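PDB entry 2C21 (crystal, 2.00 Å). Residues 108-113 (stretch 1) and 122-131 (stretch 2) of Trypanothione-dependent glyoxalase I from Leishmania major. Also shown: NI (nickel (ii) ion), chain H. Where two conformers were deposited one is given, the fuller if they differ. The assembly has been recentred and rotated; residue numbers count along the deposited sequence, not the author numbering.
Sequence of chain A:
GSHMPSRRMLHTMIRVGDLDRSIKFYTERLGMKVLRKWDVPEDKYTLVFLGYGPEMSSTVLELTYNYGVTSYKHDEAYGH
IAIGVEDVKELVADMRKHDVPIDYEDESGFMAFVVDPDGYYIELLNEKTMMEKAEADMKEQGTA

Stretch 1 108-113: SGFMAF
Stretch 2 122-131: IELLNEKTMM

Strand 122-126 (phi/psi near -105/125) runs antiparallel to strand 111-113 (near -140/145), their axes 164° apart, before a helix (near -60/-45) begins at Glu 127. The CA-to-CB bond of Ile 122 (chi1 m, chi2 142°) points away; its O makes a CA-H...O contact with Phe 113 CA.

Glu 123, extended (chi1 and chi2 t, chi3 41°), faces Phe 113 in a non-hydrogen-bonded pair, CA to CA 4.7 Å. Its carboxylate suits a metal site: OE1 binds nickel at 2.2 Å, while the aliphatic CG lies over the Phe 113 ring (chi1 -87°, chi2 94°), 4.1 Å from the centroid.

Leu 124 (m, t) pairs with Ala 112 on the opposite sheet face, CA to CA 5.1 Å; both are apolar and buried, CB to CB 4.5 Å. Leu 124 N donates to Ala 112 O at 2.9 Å, and Ala 112 N to Leu 124 O at 3.0 Å.

Leu 125 (m, t) returns to the face of Met 111 (t, t, p), a non-hydrogen-bonded pair, CA to CA 4.7 Å. Its methyl CD2 sits 4.0 Å from Met 111 CB and gives the Phe 110 ring an apolar cover over one face, 4.2 Å from CZ.

Asn 126, the helix N-cap residue, donates from N to Phe 110 O at 2.9 Å. Phe 110 (chi1 t, chi2 66°) reaches the helix: CD1 meets the methyl CG2 of Thr 129 (m) at 3.7 Å, and Met 130 SD (t, p, t) approaches the ring edge, 4.1 Å from Phe 110 CZ. Gly 109 precedes it at phi/psi 95/11, which favors glycine.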

# COMPACT_ATOMS: atom_id res chain seq x y z
N SER A 108 18.98 -6.41 -15.82
CA SER A 108 18.09 -7.38 -16.48
C SER A 108 16.77 -6.77 -16.96
O SER A 108 16.19 -7.26 -17.93
CB SER A 108 17.82 -8.58 -15.56
OG SER A 108 16.85 -8.29 -14.57
N GLY A 109 16.32 -5.71 -16.29
CA GLY A 109 15.03 -5.07 -16.59
C GLY A 109 13.90 -5.57 -15.71
O GLY A 109 12.73 -5.27 -15.96
N PHE A 110 14.23 -6.33 -14.66
CA PHE A 110 13.22 -6.89 -13.77
C PHE A 110 12.70 -5.86 -12.76
O PHE A 110 11.50 -5.83 -12.44
CB PHE A 110 13.78 -8.12 -13.02
CG PHE A 110 12.90 -8.61 -11.91
CD1 PHE A 110 11.65 -9.15 -12.18
CD2 PHE A 110 13.31 -8.50 -10.58
CE1 PHE A 110 10.83 -9.59 -11.15
CE2 PHE A 110 12.49 -8.95 -9.54
CZ PHE A 110 11.25 -9.49 -9.83
N MET A 111 13.60 -5.01 -12.27
CA MET A 111 13.33 -4.19 -11.09
C MET A 111 14.05 -2.85 -11.14
O MET A 111 15.18 -2.74 -11.59
CB MET A 111 13.76 -4.97 -9.85
CG MET A 111 13.97 -4.16 -8.58
SD MET A 111 14.45 -5.21 -7.18
CE MET A 111 15.58 -6.37 -7.93
N ALA A 112 13.37 -1.81 -10.64
CA ALA A 112 14.00 -0.51 -10.43
C ALA A 112 13.32 0.17 -9.27
O ALA A 112 12.20 -0.19 -8.89
CB ALA A 112 13.92 0.35 -11.68
N PHE A 113 14.02 1.13 -8.68
CA PHE A 113 13.44 1.97 -7.65
C PHE A 113 13.56 3.42 -8.08
O PHE A 113 14.64 3.87 -8.45
CB PHE A 113 14.14 1.77 -6.31
CG PHE A 113 13.58 0.65 -5.50
CD1 PHE A 113 14.14 -0.62 -5.56
CD2 PHE A 113 12.48 0.85 -4.66
CE1 PHE A 113 13.62 -1.67 -4.82
CE2 PHE A 113 11.95 -0.20 -3.90
CZ PHE A 113 12.52 -1.46 -3.98
N ILE A 122 9.16 4.04 -4.89
CA ILE A 122 8.27 3.22 -5.69
C ILE A 122 9.12 2.15 -6.39
O ILE A 122 10.14 2.46 -7.02
CB ILE A 122 7.53 4.08 -6.72
CG1 ILE A 122 6.51 4.98 -6.01
CG2 ILE A 122 6.82 3.20 -7.77
CD1 ILE A 122 6.40 6.32 -6.62
N GLU A 123 8.69 0.90 -6.26
CA GLU A 123 9.34 -0.22 -6.91
C GLU A 123 8.62 -0.52 -8.22
O GLU A 123 7.43 -0.78 -8.23
CB GLU A 123 9.30 -1.46 -6.01
CG GLU A 123 10.15 -2.63 -6.51
CD GLU A 123 10.12 -3.80 -5.55
OE1 GLU A 123 9.06 -4.11 -5.01
OE2 GLU A 123 11.17 -4.42 -5.34
N LEU A 124 9.37 -0.47 -9.32
CA LEU A 124 8.87 -0.82 -10.63
C LEU A 124 9.32 -2.23 -10.95
O LEU A 124 10.51 -2.54 -10.90
CB LEU A 124 9.43 0.15 -11.68
CG LEU A 124 9.09 1.62 -11.43
CD1 LEU A 124 9.83 2.50 -12.44
CD2 LEU A 124 7.59 1.83 -11.51
N LEU A 125 8.36 -3.08 -11.27
CA LEU A 125 8.62 -4.49 -11.53
C LEU A 125 8.07 -4.91 -12.87
O LEU A 125 6.96 -4.55 -13.24
CB LEU A 125 7.97 -5.36 -10.46
CG LEU A 125 8.48 -5.20 -9.03
CD1 LEU A 125 7.65 -6.08 -8.12
CD2 LEU A 125 9.96 -5.56 -8.94
N ASN A 126 8.84 -5.71 -13.60
CA ASN A 126 8.29 -6.38 -14.76
C ASN A 126 7.26 -7.41 -14.28
O ASN A 126 7.62 -8.42 -13.66
CB ASN A 126 9.39 -7.06 -15.57
CG ASN A 126 8.87 -7.62 -16.87
OD1 ASN A 126 9.15 -7.10 -17.96
ND2 ASN A 126 8.08 -8.69 -16.77
N GLU A 127 5.99 -7.15 -14.56
CA GLU A 127 4.92 -7.89 -13.90
C GLU A 127 4.89 -9.33 -14.33
O GLU A 127 4.63 -10.21 -13.50
CB GLU A 127 3.55 -7.25 -14.15
CG GLU A 127 2.40 -8.04 -13.53
CD GLU A 127 1.06 -7.32 -13.62
OE1 GLU A 127 0.99 -6.17 -14.11
OE2 GLU A 127 0.06 -7.93 -13.18
N LYS A 128 5.16 -9.57 -15.62
CA LYS A 128 5.19 -10.91 -16.17
C LYS A 128 6.14 -11.77 -15.33
O LYS A 128 5.73 -12.76 -14.72
CB LYS A 128 5.62 -10.88 -17.65
CG LYS A 128 5.48 -12.18 -18.41
CD LYS A 128 5.92 -12.00 -19.87
CE LYS A 128 5.94 -13.31 -20.65
NZ LYS A 128 6.96 -14.27 -20.13
N THR A 129 7.41 -11.34 -15.28
CA THR A 129 8.46 -12.07 -14.57
C THR A 129 8.10 -12.23 -13.09
O THR A 129 8.23 -13.31 -12.53
CB THR A 129 9.82 -11.35 -14.71
OG1 THR A 129 10.11 -11.11 -16.09
CG2 THR A 129 10.95 -12.19 -14.12
N MET A 130 7.62 -11.16 -12.47
CA MET A 130 7.23 -11.21 -11.06
C MET A 130 6.19 -12.30 -10.78
O MET A 130 6.28 -13.02 -9.79
CB MET A 130 6.72 -9.85 -10.59
CG MET A 130 6.31 -9.79 -9.12
SD MET A 130 7.67 -10.01 -7.97
CE MET A 130 6.95 -9.35 -6.46
N MET A 131 5.20 -12.41 -11.66
CA MET A 131 4.10 -13.36 -11.45
C MET A 131 4.52 -14.81 -11.74
O MET A 131 4.05 -15.74 -11.07
CB MET A 131 2.88 -12.96 -12.31
CG MET A 131 2.19 -11.65 -11.90
SD MET A 131 1.84 -11.49 -10.14
CE MET A 131 3.07 -10.29 -9.67
NI NI H . 8.46 -4.87 -2.98
O HOH W 1 9.26 -6.50 -3.67